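Local structure of O-methyltransferase (Saccharopolyspora spinosa, 4CE0) at residues 63-68 with 92-96; 76-82 with 178-184; 170-174 with 198-202. The protein probably transfers a methyl group from S-adenosyl-L-methionine to the rhamnosyl 4'-hydroxyl during spinosyn biosynthesis, as a magnesium-binding methyltransferase of the TylF/MycF family. One frame throughout, in Å; residues are numbered along the deposited sequence.

Contact 1 (63-68 with 92-96)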
ATOM      1  N   LEU A  63      15.282  -1.918  -8.680  1.00 15.70           N
ATOM      2  CA  LEU A  63      15.591  -0.619  -8.055  1.00 12.70           C
ATOM      3  C   LEU A  63      15.863  -0.832  -6.567  1.00 16.63           C
ATOM      4  O   LEU A  63      16.804  -0.275  -6.005  1.00 19.63           O
ATOM      5  CB  LEU A  63      14.447   0.355  -8.293  1.00 14.73           C
ATOM      6  CG  LEU A  63      14.608   1.807  -7.838  1.00 11.95           C
ATOM      7  CD1 LEU A  63      15.925   2.369  -8.243  1.00 16.10           C
ATOM      8  CD2 LEU A  63      13.479   2.669  -8.439  1.00 10.22           C
ATOM      9  N   GLN A  64      15.082  -1.702  -5.944  1.00 14.79           N
ATOM     10  CA  GLN A  64      15.253  -1.993  -4.522  1.00 12.80           C
ATOM     11  C   GLN A  64      16.617  -2.675  -4.267  1.00 19.09           C
ATOM     12  O   GLN A  64      17.285  -2.353  -3.301  1.00 22.77           O
ATOM     13  CB  GLN A  64      14.146  -2.914  -4.024  1.00 15.61           C
ATOM     14  CG  GLN A  64      14.280  -3.251  -2.514  1.00 19.59           C
ATOM     15  CD  GLN A  64      13.073  -3.986  -1.964  1.00 22.53           C
ATOM     16  OE1 GLN A  64      12.035  -4.062  -2.613  1.00 22.84           O
ATOM     17  NE2 GLN A  64      13.218  -4.558  -0.762  1.00 27.18           N
ATOM     18  N   HIS A  65      16.981  -3.640  -5.110  1.00 24.79           N
ATOM     19  CA  HIS A  65      18.270  -4.362  -5.009  1.00 21.50           C
ATOM     20  C   HIS A  65      19.416  -3.374  -5.055  1.00 19.70           C
ATOM     21  O   HIS A  65      20.308  -3.397  -4.203  1.00 24.17           O
ATOM     22  CB  HIS A  65      18.425  -5.360  -6.176  1.00 27.87           C
ATOM     23  CG  HIS A  65      19.780  -6.009  -6.252  1.00 34.27           C
ATOM     24  ND1 HIS A  65      20.840  -5.450  -6.934  1.00 45.85           N
ATOM     25  CD2 HIS A  65      20.235  -7.169  -5.726  1.00 39.63           C
ATOM     26  CE1 HIS A  65      21.897  -6.238  -6.821  1.00 44.29           C
ATOM     27  NE2 HIS A  65      21.556  -7.291  -6.101  1.00 50.87           N
ATOM     28  N   CYS A  66      19.370  -2.452  -6.024  1.00 17.52           N
ATOM     29  CA  CYS A  66      20.430  -1.441  -6.159  1.00 21.14           C
ATOM     30  C   CYS A  66      20.515  -0.459  -4.969  1.00 25.41           C
ATOM     31  O   CYS A  66      21.588  -0.160  -4.458  1.00 19.58           O
ATOM     32  CB  CYS A  66      20.262  -0.649  -7.467  1.00 24.96           C
ATOM     33  SG  CYS A  66      20.466  -1.668  -8.973  1.00 25.56           S
ATOM     34  N   VAL A  67      19.382   0.088  -4.567  1.00 17.71           N
ATOM     35  CA  VAL A  67      19.357   1.037  -3.476  1.00 19.30           C
ATOM     36  C   VAL A  67      19.842   0.311  -2.218  1.00 22.26           C
ATOM     37  O   VAL A  67      20.624   0.887  -1.460  1.00 22.85           O
ATOM     38  CB  VAL A  67      17.915   1.586  -3.253  1.00 15.13           C
ATOM     39  CG1 VAL A  67      17.814   2.416  -1.937  1.00 17.89           C
ATOM     40  CG2 VAL A  67      17.454   2.374  -4.494  1.00 15.53           C
ATOM     41  N   GLU A  68      19.382  -0.937  -2.002  1.00 19.51           N
ATOM     42  CA  GLU A  68      19.755  -1.668  -0.774  1.00 23.64           C
ATOM     43  C   GLU A  68      21.246  -1.971  -0.725  1.00 17.72           C
ATOM     44  O   GLU A  68      21.852  -1.965   0.351  1.00 25.71           O
ATOM     45  CB  GLU A  68      18.933  -2.961  -0.594  1.00 28.90           C
ATOM     46  CG  GLU A  68      17.518  -2.683  -0.016  1.00 20.54           C
ATOM     47  CD  GLU A  68      16.653  -3.912   0.153  1.00 30.27           C
ATOM     48  OE1 GLU A  68      17.176  -5.024  -0.010  1.00 34.55           O
ATOM     49  OE2 GLU A  68      15.448  -3.759   0.459  1.00 30.46           O
ATOM     50  N   PHE A  92       9.364   5.341  -4.661  1.00 10.39           N
ATOM     51  CA  PHE A  92       9.925   4.107  -4.156  1.00 11.06           C
ATOM     52  C   PHE A  92      11.317   4.279  -3.571  1.00 15.85           C
ATOM     53  O   PHE A  92      11.571   3.814  -2.476  1.00 11.25           O
ATOM     54  CB  PHE A  92       9.959   3.018  -5.224  1.00 16.52           C
ATOM     55  CG  PHE A  92      10.387   1.703  -4.692  1.00 14.63           C
ATOM     56  CD1 PHE A  92       9.530   0.978  -3.853  1.00 17.53           C
ATOM     57  CD2 PHE A  92      11.651   1.198  -4.978  1.00 20.32           C
ATOM     58  CE1 PHE A  92       9.922  -0.242  -3.345  1.00 17.13           C
ATOM     59  CE2 PHE A  92      12.060  -0.015  -4.472  1.00 24.84           C
ATOM     60  CZ  PHE A  92      11.182  -0.750  -3.655  1.00 21.91           C
ATOM     61  N   MET A  93      12.205   4.991  -4.267  1.00 21.48           N
ATOM     62  CA  MET A  93      13.545   5.198  -3.715  1.00 18.98           C
ATOM     63  C   MET A  93      13.453   5.934  -2.380  1.00 10.60           C
ATOM     64  O   MET A  93      14.169   5.623  -1.427  1.00 19.56           O
ATOM     65  CB  MET A  93      14.428   5.986  -4.689  1.00 17.45           C
ATOM     66  CG  MET A  93      14.646   5.295  -5.977  1.00 15.00           C
ATOM     67  SD  MET A  93      15.931   6.065  -6.971  1.00 25.12           S
ATOM     68  CE  MET A  93      15.001   7.397  -7.643  1.00 25.47           C
ATOM     69  N   ARG A  94      12.574   6.906  -2.306  1.00 12.68           N
ATOM     70  CA  ARG A  94      12.413   7.650  -1.048  1.00 15.69           C
ATOM     71  C   ARG A  94      11.886   6.709   0.033  1.00 16.90           C
ATOM     72  O   ARG A  94      12.251   6.809   1.216  1.00 12.28           O
ATOM     73  CB  ARG A  94      11.479   8.835  -1.229  1.00 14.50           C
ATOM     74  CG  ARG A  94      11.080   9.579   0.093  1.00 20.09           C
ATOM     75  CD  ARG A  94      12.219  10.290   0.780  1.00 15.70           C
ATOM     76  NE  ARG A  94      11.886  10.749   2.141  1.00 15.51           N
ATOM     77  CZ  ARG A  94      12.158  10.070   3.259  1.00 25.15           C
ATOM     78  NH1 ARG A  94      12.725   8.866   3.220  1.00 21.98           N
ATOM     79  NH2 ARG A  94      11.843  10.582   4.432  1.00 29.14           N
ATOM     80  N   ALA A  95      11.059   5.762  -0.380  1.00 17.13           N
ATOM     81  CA  ALA A  95      10.466   4.837   0.605  1.00 10.45           C
ATOM     82  C   ALA A  95      11.518   3.841   1.108  1.00 16.28           C
ATOM     83  O   ALA A  95      11.496   3.448   2.273  1.00 14.75           O
ATOM     84  CB  ALA A  95       9.282   4.129   0.024  1.00 10.02           C
ATOM     85  N   VAL A  96      12.453   3.442   0.250  1.00 14.08           N
ATOM     86  CA  VAL A  96      13.502   2.549   0.726  1.00 13.71           C
ATOM     87  C   VAL A  96      14.345   3.236   1.827  1.00 15.15           C
ATOM     88  O   VAL A  96      14.583   2.647   2.897  1.00 20.98           O
ATOM     89  CB  VAL A  96      14.389   2.046  -0.396  1.00 17.54           C
ATOM     90  CG1 VAL A  96      15.404   1.079   0.171  1.00 17.84           C
ATOM     91  CG2 VAL A  96      13.549   1.363  -1.485  1.00 19.71           C
TER

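Contact 2 (76-82 with 178-184). With SAH (S-adenosyl-L-homocysteine), chain B.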
ATOM      1  N   PRO A  76      28.570   6.312  -1.066  1.00 33.79           N
ATOM      2  CA  PRO A  76      27.960   7.606  -0.764  1.00 32.59           C
ATOM      3  C   PRO A  76      27.202   8.214  -1.942  1.00 31.20           C
ATOM      4  O   PRO A  76      27.479   7.954  -3.124  1.00 26.87           O
ATOM      5  CB  PRO A  76      29.167   8.469  -0.364  1.00 38.31           C
ATOM      6  CG  PRO A  76      30.313   7.881  -1.065  1.00 36.89           C
ATOM      7  CD  PRO A  76      30.031   6.403  -1.248  1.00 31.55           C
ATOM      8  N   GLY A  77      26.213   9.033  -1.605  1.00 31.13           N
ATOM      9  CA  GLY A  77      25.592   9.896  -2.593  1.00 25.78           C
ATOM     10  C   GLY A  77      24.088   9.843  -2.594  1.00 28.71           C
ATOM     11  O   GLY A  77      23.491   9.069  -1.860  1.00 25.57           O
ATOM     12  N   ASP A  78      23.499  10.722  -3.395  1.00 26.43           N
ATOM     13  CA  ASP A  78      22.069  10.855  -3.502  1.00 28.19           C
ATOM     14  C   ASP A  78      21.579   9.905  -4.566  1.00 19.49           C
ATOM     15  O   ASP A  78      22.372   9.145  -5.190  1.00 24.52           O
ATOM     16  CB  ASP A  78      21.701  12.290  -3.892  1.00 22.48           C
ATOM     17  CG  ASP A  78      21.981  13.284  -2.796  1.00 28.72           C
ATOM     18  OD1 ASP A  78      22.011  12.886  -1.610  1.00 24.65           O
ATOM     19  OD2 ASP A  78      22.186  14.477  -3.134  1.00 29.30           O
ATOM     20  N   PHE A  79      20.276   9.948  -4.794  1.00 19.44           N
ATOM     21  CA  PHE A  79      19.681   9.111  -5.826  1.00 21.26           C
ATOM     22  C   PHE A  79      19.065  10.077  -6.782  1.00 20.10           C
ATOM     23  O   PHE A  79      18.592  11.121  -6.368  1.00 21.92           O
ATOM     24  CB  PHE A  79      18.575   8.210  -5.254  1.00 20.41           C
ATOM     25  CG  PHE A  79      19.033   7.266  -4.180  1.00 24.77           C
ATOM     26  CD1 PHE A  79      20.360   6.914  -4.041  1.00 28.70           C
ATOM     27  CD2 PHE A  79      18.110   6.690  -3.334  1.00 27.58           C
ATOM     28  CE1 PHE A  79      20.766   6.003  -3.040  1.00 17.42           C
ATOM     29  CE2 PHE A  79      18.505   5.796  -2.338  1.00 28.81           C
ATOM     30  CZ  PHE A  79      19.842   5.459  -2.194  1.00 24.93           C
ATOM     31  N   ALA A  80      19.026   9.736  -8.054  1.00 18.34           N
ATOM     32  CA  ALA A  80      18.416  10.607  -9.016  1.00 14.03           C
ATOM     33  C   ALA A  80      17.722   9.813 -10.087  1.00 17.76           C
ATOM     34  O   ALA A  80      18.289   8.822 -10.562  1.00 22.54           O
ATOM     35  CB  ALA A  80      19.493  11.529  -9.642  1.00 24.69           C
ATOM     36  N   GLU A  81      16.526  10.254 -10.490  1.00 16.08           N
ATOM     37  CA  GLU A  81      15.884   9.712 -11.693  1.00 23.21           C
ATOM     38  C   GLU A  81      15.596  10.809 -12.707  1.00 24.53           C
ATOM     39  O   GLU A  81      14.949  11.822 -12.408  1.00 16.99           O
ATOM     40  CB  GLU A  81      14.607   8.896 -11.413  1.00 26.80           C
ATOM     41  CG  GLU A  81      14.078   8.154 -12.709  1.00 23.82           C
ATOM     42  CD  GLU A  81      12.713   7.533 -12.559  1.00 35.58           C
ATOM     43  OE1 GLU A  81      11.840   8.187 -11.926  1.00 34.13           O
ATOM     44  OE2 GLU A  81      12.502   6.398 -13.082  1.00 32.94           O
ATOM     45  N   THR A  82      16.099  10.585 -13.916  1.00 18.35           N
ATOM     46  CA  THR A  82      15.874  11.479 -15.029  1.00 20.22           C
ATOM     47  C   THR A  82      14.801  10.855 -15.864  1.00 24.78           C
ATOM     48  O   THR A  82      15.052   9.935 -16.671  1.00 20.81           O
ATOM     49  CB  THR A  82      17.167  11.803 -15.852  1.00 23.75           C
ATOM     50  OG1 THR A  82      17.805  10.611 -16.350  1.00 23.00           O
ATOM     51  CG2 THR A  82      18.141  12.550 -14.994  1.00 23.09           C
ATOM     52  N   GLU A 178      26.972  14.414  -5.619  1.00 25.51           N
ATOM     53  CA  GLU A 178      27.284  13.018  -5.892  1.00 31.43           C
ATOM     54  C   GLU A 178      26.061  12.116  -5.855  1.00 26.67           C
ATOM     55  O   GLU A 178      25.054  12.424  -5.229  1.00 26.27           O
ATOM     56  CB  GLU A 178      28.396  12.495  -4.967  1.00 31.22           C
ATOM     57  CG  GLU A 178      28.149  12.631  -3.493  1.00 44.42           C
ATOM     58  CD  GLU A 178      29.365  12.265  -2.649  1.00 57.38           C
ATOM     59  OE1 GLU A 178      30.340  11.731  -3.198  1.00 57.96           O
ATOM     60  OE2 GLU A 178      29.341  12.496  -1.428  1.00 70.71           O
ATOM     61  N   LEU A 179      26.176  11.005  -6.556  1.00 27.14           N
ATOM     62  CA  LEU A 179      25.080  10.091  -6.726  1.00 23.68           C
ATOM     63  C   LEU A 179      25.595   8.719  -6.409  1.00 29.21           C
ATOM     64  O   LEU A 179      26.706   8.359  -6.797  1.00 27.34           O
ATOM     65  CB  LEU A 179      24.566  10.125  -8.178  1.00 24.06           C
ATOM     66  CG  LEU A 179      23.828  11.397  -8.635  1.00 26.38           C
ATOM     67  CD1 LEU A 179      23.565  11.403 -10.148  1.00 24.79           C
ATOM     68  CD2 LEU A 179      22.530  11.543  -7.889  1.00 24.28           C
ATOM     69  N   ALA A 180      24.764   7.944  -5.728  1.00 24.73           N
ATOM     70  CA  ALA A 180      25.019   6.528  -5.542  1.00 27.95           C
ATOM     71  C   ALA A 180      24.177   5.710  -6.505  1.00 27.42           C
ATOM     72  O   ALA A 180      24.516   4.564  -6.822  1.00 21.20           O
ATOM     73  CB  ALA A 180      24.695   6.132  -4.111  1.00 32.66           C
ATOM     74  N   VAL A 181      23.046   6.266  -6.929  1.00 20.53           N
ATOM     75  CA  VAL A 181      22.187   5.596  -7.908  1.00 21.12           C
ATOM     76  C   VAL A 181      21.702   6.607  -8.940  1.00 19.07           C
ATOM     77  O   VAL A 181      21.255   7.677  -8.608  1.00 19.99           O
ATOM     78  CB  VAL A 181      20.953   4.893  -7.228  1.00 22.23           C
ATOM     79  CG1 VAL A 181      19.953   4.368  -8.260  1.00 28.23           C
ATOM     80  CG2 VAL A 181      21.387   3.814  -6.278  1.00 19.84           C
ATOM     81  N   LEU A 182      21.778   6.243 -10.206  1.00 13.46           N
ATOM     82  CA  LEU A 182      21.371   7.129 -11.290  1.00 16.18           C
ATOM     83  C   LEU A 182      20.450   6.322 -12.167  1.00 21.26           C
ATOM     84  O   LEU A 182      20.880   5.341 -12.791  1.00 22.19           O
ATOM     85  CB  LEU A 182      22.607   7.628 -12.080  1.00 23.21           C
ATOM     86  CG  LEU A 182      22.337   8.332 -13.421  1.00 23.18           C
ATOM     87  CD1 LEU A 182      21.479   9.584 -13.191  1.00 28.03           C
ATOM     88  CD2 LEU A 182      23.650   8.676 -14.176  1.00 25.99           C
ATOM     89  N   ARG A 183      19.169   6.687 -12.168  1.00 15.85           N
ATOM     90  CA  ARG A 183      18.164   5.970 -12.949  1.00 20.70           C
ATOM     91  C   ARG A 183      17.747   6.806 -14.161  1.00 19.65           C
ATOM     92  O   ARG A 183      17.357   7.957 -14.017  1.00 21.61           O
ATOM     93  CB  ARG A 183      16.964   5.586 -12.090  1.00 24.79           C
ATOM     94  CG  ARG A 183      16.002   4.640 -12.792  1.00 16.35           C
ATOM     95  CD  ARG A 183      14.848   4.142 -11.892  1.00 20.88           C
ATOM     96  NE  ARG A 183      14.482   2.874 -12.470  1.00 13.76           N
ATOM     97  CZ  ARG A 183      13.678   2.716 -13.511  1.00 23.76           C
ATOM     98  NH1 ARG A 183      13.002   3.749 -14.021  1.00 17.46           N
ATOM     99  NH2 ARG A 183      13.522   1.494 -13.998  1.00 21.93           N
ATOM    100  N   LEU A 184      17.903   6.232 -15.358  1.00 16.79           N
ATOM    101  CA  LEU A 184      17.576   6.924 -16.622  1.00 16.92           C
ATOM    102  C   LEU A 184      16.306   6.330 -17.181  1.00 15.96           C
ATOM    103  O   LEU A 184      16.221   5.115 -17.439  1.00 21.90           O
ATOM    104  CB  LEU A 184      18.682   6.790 -17.640  1.00 18.18           C
ATOM    105  CG  LEU A 184      19.837   7.778 -17.586  1.00 31.61           C
ATOM    106  CD1 LEU A 184      20.589   7.688 -16.291  1.00 29.42           C
ATOM    107  CD2 LEU A 184      20.746   7.480 -18.743  1.00 43.21           C
TER
HETATM  108  N   SAH B1250       6.885   5.637 -14.717  1.00 23.49           N
HETATM  109  CA  SAH B1250       8.138   5.985 -15.406  1.00 43.23           C
HETATM  110  CB  SAH B1250       8.171   7.320 -16.108  1.00 37.00           C
HETATM  111  CG  SAH B1250       9.235   7.817 -17.086  1.00 29.46           C
HETATM  112  SD  SAH B1250       8.274   8.401 -18.515  1.00 25.34           S
HETATM  113  C   SAH B1250       9.012   6.030 -14.218  1.00 38.46           C
HETATM  114  O   SAH B1250      10.083   6.590 -14.380  1.00 22.90           O
HETATM  115  OXT SAH B1250       8.370   5.390 -13.177  1.00 20.03           O
HETATM  116  C5' SAH B1250       9.446   9.556 -19.312  1.00 20.21           C
HETATM  117  C4' SAH B1250       9.638  10.882 -18.561  1.00 18.26           C
HETATM  118  O4' SAH B1250      10.802  11.543 -19.009  1.00 22.87           O
HETATM  119  C3' SAH B1250       8.504  11.893 -18.755  1.00 26.44           C
HETATM  120  O3' SAH B1250       8.007  12.223 -17.474  1.00 30.09           O
HETATM  121  C2' SAH B1250       9.100  13.105 -19.482  1.00 32.34           C
HETATM  122  O2' SAH B1250       8.580  14.415 -19.166  1.00 24.94           O
HETATM  123  C1' SAH B1250      10.584  12.946 -19.139  1.00 19.34           C
HETATM  124  N9  SAH B1250      11.561  13.470 -20.123  1.00 19.93           N
HETATM  125  C8  SAH B1250      11.976  12.816 -21.264  1.00 33.94           C
HETATM  126  N7  SAH B1250      12.908  13.575 -21.856  1.00 33.74           N
HETATM  127  C5  SAH B1250      13.129  14.676 -21.104  1.00 32.19           C
HETATM  128  C6  SAH B1250      13.969  15.783 -21.241  1.00 32.84           C
HETATM  129  N6  SAH B1250      14.794  15.900 -22.280  1.00 30.92           N
HETATM  130  N1  SAH B1250      13.948  16.779 -20.294  1.00 28.74           N
HETATM  131  C2  SAH B1250      13.127  16.698 -19.188  1.00 31.20           C
HETATM  132  N3  SAH B1250      12.282  15.617 -19.084  1.00 26.00           N
HETATM  133  C4  SAH B1250      12.302  14.605 -19.995  1.00 27.35           C
HETATM  134  O   HOH W   1      24.654  15.429  -3.980  1.00 26.37           O

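Contact 3 (170-174 with 198-202)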
ATOM      1  N   THR A 170      18.860  21.944 -17.551  1.00 37.84           N
ATOM      2  CA  THR A 170      18.987  21.776 -16.104  1.00 32.63           C
ATOM      3  C   THR A 170      20.196  20.993 -15.604  1.00 30.80           C
ATOM      4  O   THR A 170      20.665  21.249 -14.494  1.00 28.51           O
ATOM      5  CB  THR A 170      17.725  21.102 -15.489  1.00 34.60           C
ATOM      6  OG1 THR A 170      17.484  19.833 -16.131  1.00 32.18           O
ATOM      7  CG2 THR A 170      16.532  21.994 -15.655  1.00 33.11           C
ATOM      8  N   LEU A 171      20.676  20.022 -16.372  1.00 30.86           N
ATOM      9  CA  LEU A 171      21.702  19.102 -15.864  1.00 24.85           C
ATOM     10  C   LEU A 171      23.134  19.640 -15.918  1.00 32.78           C
ATOM     11  O   LEU A 171      23.957  19.297 -15.064  1.00 31.28           O
ATOM     12  CB  LEU A 171      21.629  17.752 -16.603  1.00 25.62           C
ATOM     13  CG  LEU A 171      20.304  16.979 -16.527  1.00 24.05           C
ATOM     14  CD1 LEU A 171      20.465  15.616 -17.128  1.00 24.22           C
ATOM     15  CD2 LEU A 171      19.863  16.853 -15.085  1.00 28.64           C
ATOM     16  N   PRO A 172      23.449  20.500 -16.906  1.00 39.68           N
ATOM     17  CA  PRO A 172      24.841  20.980 -16.899  1.00 41.20           C
ATOM     18  C   PRO A 172      25.235  21.703 -15.615  1.00 41.46           C
ATOM     19  O   PRO A 172      26.391  21.616 -15.184  1.00 41.89           O
ATOM     20  CB  PRO A 172      24.894  21.923 -18.099  1.00 43.36           C
ATOM     21  CG  PRO A 172      23.868  21.375 -19.058  1.00 34.62           C
ATOM     22  CD  PRO A 172      22.738  20.883 -18.142  1.00 34.08           C
ATOM     23  N   THR A 173      24.271  22.366 -14.986  1.00 34.17           N
ATOM     24  CA  THR A 173      24.518  23.094 -13.753  1.00 43.70           C
ATOM     25  C   THR A 173      23.734  22.505 -12.578  1.00 47.83           C
ATOM     26  O   THR A 173      23.436  23.208 -11.619  1.00 47.64           O
ATOM     27  CB  THR A 173      24.108  24.551 -13.940  1.00 49.22           C
ATOM     28  OG1 THR A 173      22.839  24.582 -14.616  1.00 63.87           O
ATOM     29  CG2 THR A 173      25.158  25.274 -14.776  1.00 44.05           C
ATOM     30  N   ALA A 174      23.413  21.216 -12.638  1.00 45.09           N
ATOM     31  CA  ALA A 174      22.575  20.636 -11.606  1.00 32.95           C
ATOM     32  C   ALA A 174      23.226  20.824 -10.225  1.00 30.41           C
ATOM     33  O   ALA A 174      24.434  20.668 -10.080  1.00 32.65           O
ATOM     34  CB  ALA A 174      22.328  19.154 -11.888  1.00 36.42           C
ATOM     35  N   ASN A 198      26.046  14.503 -18.117  1.00 25.56           N
ATOM     36  CA  ASN A 198      26.072  15.397 -16.979  1.00 20.68           C
ATOM     37  C   ASN A 198      26.095  14.725 -15.606  1.00 34.19           C
ATOM     38  O   ASN A 198      26.638  15.306 -14.661  1.00 29.83           O
ATOM     39  CB  ASN A 198      24.908  16.398 -17.077  1.00 23.99           C
ATOM     40  CG  ASN A 198      25.010  17.290 -18.342  1.00 39.35           C
ATOM     41  OD1 ASN A 198      25.883  18.127 -18.419  1.00 33.23           O
ATOM     42  ND2 ASN A 198      24.114  17.103 -19.304  1.00 34.04           N
ATOM     43  N   LEU A 199      25.515  13.525 -15.467  1.00 30.82           N
ATOM     44  CA  LEU A 199      25.370  12.941 -14.127  1.00 24.65           C
ATOM     45  C   LEU A 199      26.255  11.733 -13.868  1.00 24.89           C
ATOM     46  O   LEU A 199      26.622  11.470 -12.725  1.00 25.43           O
ATOM     47  CB  LEU A 199      23.901  12.604 -13.834  1.00 31.17           C
ATOM     48  CG  LEU A 199      22.913  13.770 -13.902  1.00 30.26           C
ATOM     49  CD1 LEU A 199      21.487  13.257 -13.600  1.00 24.36           C
ATOM     50  CD2 LEU A 199      23.301  14.902 -12.939  1.00 29.38           C
ATOM     51  N   TYR A 200      26.610  10.987 -14.909  1.00 32.37           N
ATOM     52  CA  TYR A 200      27.498   9.854 -14.684  1.00 35.20           C
ATOM     53  C   TYR A 200      28.791  10.224 -13.964  1.00 34.06           C
ATOM     54  O   TYR A 200      29.251   9.472 -13.121  1.00 27.64           O
ATOM     55  CB  TYR A 200      27.884   9.150 -15.969  1.00 35.25           C
ATOM     56  CG  TYR A 200      28.621   7.853 -15.681  1.00 39.00           C
ATOM     57  CD1 TYR A 200      27.925   6.746 -15.253  1.00 31.66           C
ATOM     58  CD2 TYR A 200      30.019   7.745 -15.824  1.00 46.89           C
ATOM     59  CE1 TYR A 200      28.560   5.556 -14.983  1.00 37.85           C
ATOM     60  CE2 TYR A 200      30.677   6.539 -15.538  1.00 36.67           C
ATOM     61  CZ  TYR A 200      29.917   5.443 -15.122  1.00 43.36           C
ATOM     62  OH  TYR A 200      30.479   4.207 -14.830  1.00 61.85           O
ATOM     63  N   PRO A 201      29.394  11.371 -14.316  1.00 34.14           N
ATOM     64  CA  PRO A 201      30.635  11.749 -13.620  1.00 35.16           C
ATOM     65  C   PRO A 201      30.433  11.936 -12.112  1.00 38.80           C
ATOM     66  O   PRO A 201      31.394  11.764 -11.364  1.00 40.35           O
ATOM     67  CB  PRO A 201      31.041  13.072 -14.289  1.00 37.58           C
ATOM     68  CG  PRO A 201      30.359  13.061 -15.647  1.00 42.15           C
ATOM     69  CD  PRO A 201      29.054  12.300 -15.411  1.00 35.89           C
ATOM     70  N   LYS A 202      29.207  12.235 -11.670  1.00 30.78           N
ATOM     71  CA  LYS A 202      28.924  12.423 -10.240  1.00 25.50           C
ATOM     72  C   LYS A 202      28.642  11.114  -9.517  1.00 24.98           C
ATOM     73  O   LYS A 202      28.500  11.087  -8.275  1.00 29.52           O
ATOM     74  CB  LYS A 202      27.717  13.361 -10.049  1.00 35.02           C
ATOM     75  CG  LYS A 202      28.004  14.796 -10.425  1.00 40.31           C
ATOM     76  CD  LYS A 202      26.746  15.600 -10.712  1.00 49.66           C
ATOM     77  CE  LYS A 202      27.114  17.051 -11.057  1.00 53.59           C
ATOM     78  NZ  LYS A 202      25.981  17.776 -11.688  1.00 51.92           N
TER

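Contact 1 (63-68 with 92-96)
Met93 drives the bump of its CG into the fork of Leu63, lying 3.8 Å from Leu63 CD2 and about as close to CD1, with the two side chains crossing at roughly a right angle. The sulfur lies against Leu63 CD1, a course that the pliable, unbranched methionine can take. Leu63 gets there because its CG is anti to the backbone N (chi1 -175°), which sends the fork across the gap between the helices, where it slides past Phe92 in the opposite direction. The Phe92 ring meets helix 63-68 with its rim, not a face: CE2 rests 3.6 Å from Gln64 CB, and CZ is 3.6 Å from Gln64 OE1. Behind it, Val96 CG2 lies over one face of the ring. Further along, Val67 and Val96 meet tip to tip, their CG1 methyls a tight 3.5 Å apart, so that two short beta-branched residues bridge this part of the gap. The segment axes are 10.2 Å apart and cross at -43°. Gln64 serves two ends: its methylene groups lie against the phenylalanine, while NE2 bonds to Glu68 OE2 at 2.7 Å, one turn later, and OE1 accepts from Lys13 NZ. This is plain helix-helix packing, without a hydrogen bond between the segments. Lys13 and Leu16 of helix 6-16 also pack on Phe92, Leu63 leans on Ile210 of strand 207-211, and Val67 and Met93 both settle on Phe79 of strand 78-82, so the pair forms part of the helical layer on one face of the Rossmann-like sheet.

Contact 2 (76-82 with 178-184)
Glu81 and Arg183 run side by side on the same face of two neighbouring parallel strands and end in a salt bridge, Arg183 NH1 to Glu81 OE2 at 2.9 Å. The carboxylate oxygen enters at the edge of the guanidinium, near its plane, although the two flat groups are turned 67° apart. Both chains are nearly fully extended, with CG anti to the backbone N (chi1 -171° in Glu81), which carries both chains out from the same face, so that their polar ends can meet. Glu81 OE2 also comes within 2.8 Å of the carboxylate O of SAH. Arg183 has work beyond this pair: NH1 also bridges to Asp185 and NH2 to Asp212, two of the magnesium ligands, making it a second-shell residue that probably positions them and offsets their charge.

The backbones pair from Asp78 to Thr82, where Ala80 N gives to Val181 O, Arg183 N to Ala80 O (2.8 Å) and Thr82 N to Arg183 O. At the start a beta bulge shifts the register, and Asp78 O takes two donors, Ala180 N at 2.7 Å and, weakly, Val181 N at 3.4 Å; Asp78 N gives to Glu178 O at 2.9 Å. Gly77, with phi 131° and no side chain, lets its CA pass 4.2 Å from Leu179 CA. The Asp78 carboxylate is well supplied, with OD1 receiving Thr106 N, OD2 receiving Trp108 NE1 and a water that also accepts from Glu178 N. These are central strands of the Rossmann-like sheet: 107-111 flanks strand 78-82, helices 56-73 and 88-100 pack over Phe79, and helix 189-199 covers Leu182 and Leu184 on the opposite face.

Contact 3 (170-174 with 198-202)
Leu171 and Asn198 each place CG beside the backbone N and opposite the carbonyl carbon (chi1 -59° and -62°). The backbones themselves bring Leu171 CB and Asn198 CB to 3.6 Å; the torsions direct what lies beyond, the leucine methyls toward Leu199 and the amide toward Pro172. The second torsion of Asn198, -70°, then turns its amide toward the start of the turn: OD1 comes to 3.4 Å from Pro172 CA, and ND2 lies by Leu171 CB. The NH2 group is bonded to Asp194 O in the preceding turn of its own helix, which helps fix the rotation of the amide and keeps OD1 on the proline side.

Residues 171-174 make a type I beta turn, closed by Ala174 N to Leu171 O at 3.1 Å. Proline suits its second position, because the ring holds phi in the range the turn needs. On the helix side, Leu199 offers one methyl to each end of it: CD1 lies 4.2 Å from Leu171 CD2, and CD2 is a looser 4.5 Å from Ala174 CB. Small Ala174 lets Lys202 come in alongside. The lysine is extended beyond CG, and this straight reach delivers NZ to 3.7 Å from Ala174 O and 4.2 Å from Leu171 O.

The loop after helix 167-170 is thus laid against the C-terminal end of helix 189-199. Leu171 also adjoins Phe167, which binds S-adenosyl-L-homocysteine, while Leu199 reaches on to Leu179 and Leu182 of the sheet. No hydrogen bond crosses between the segments: the union rests on van der Waals packing, part of it from the Asn198 amide, and the lysine, too distant from those carbonyls for a proper bond, probably adds no more than a mild electrostatic attraction.

Contacts 1 and 2 are buried, whereas contact 3 lies nearer the surface and is only partly so. Contact 2 is the backbone-bonded centre, with the other two in the layers on its opposite faces. Phe79 receives Val67 and Met93 of contact 1, and Leu63 CD2 lies 4.0 Å from Arg183 CD; on the other side Leu199 of contact 3 packs on Thr82 and Leu182, and Lys202 O probably accepts from Leu179 N at 2.9 Å. Contacts 1 and 3 do not touch, their nearest atoms being about 11 Å apart. Charged chemistry concentrates in contact 2, beside cofactor and metal; apolar packing dominates the flanking pair.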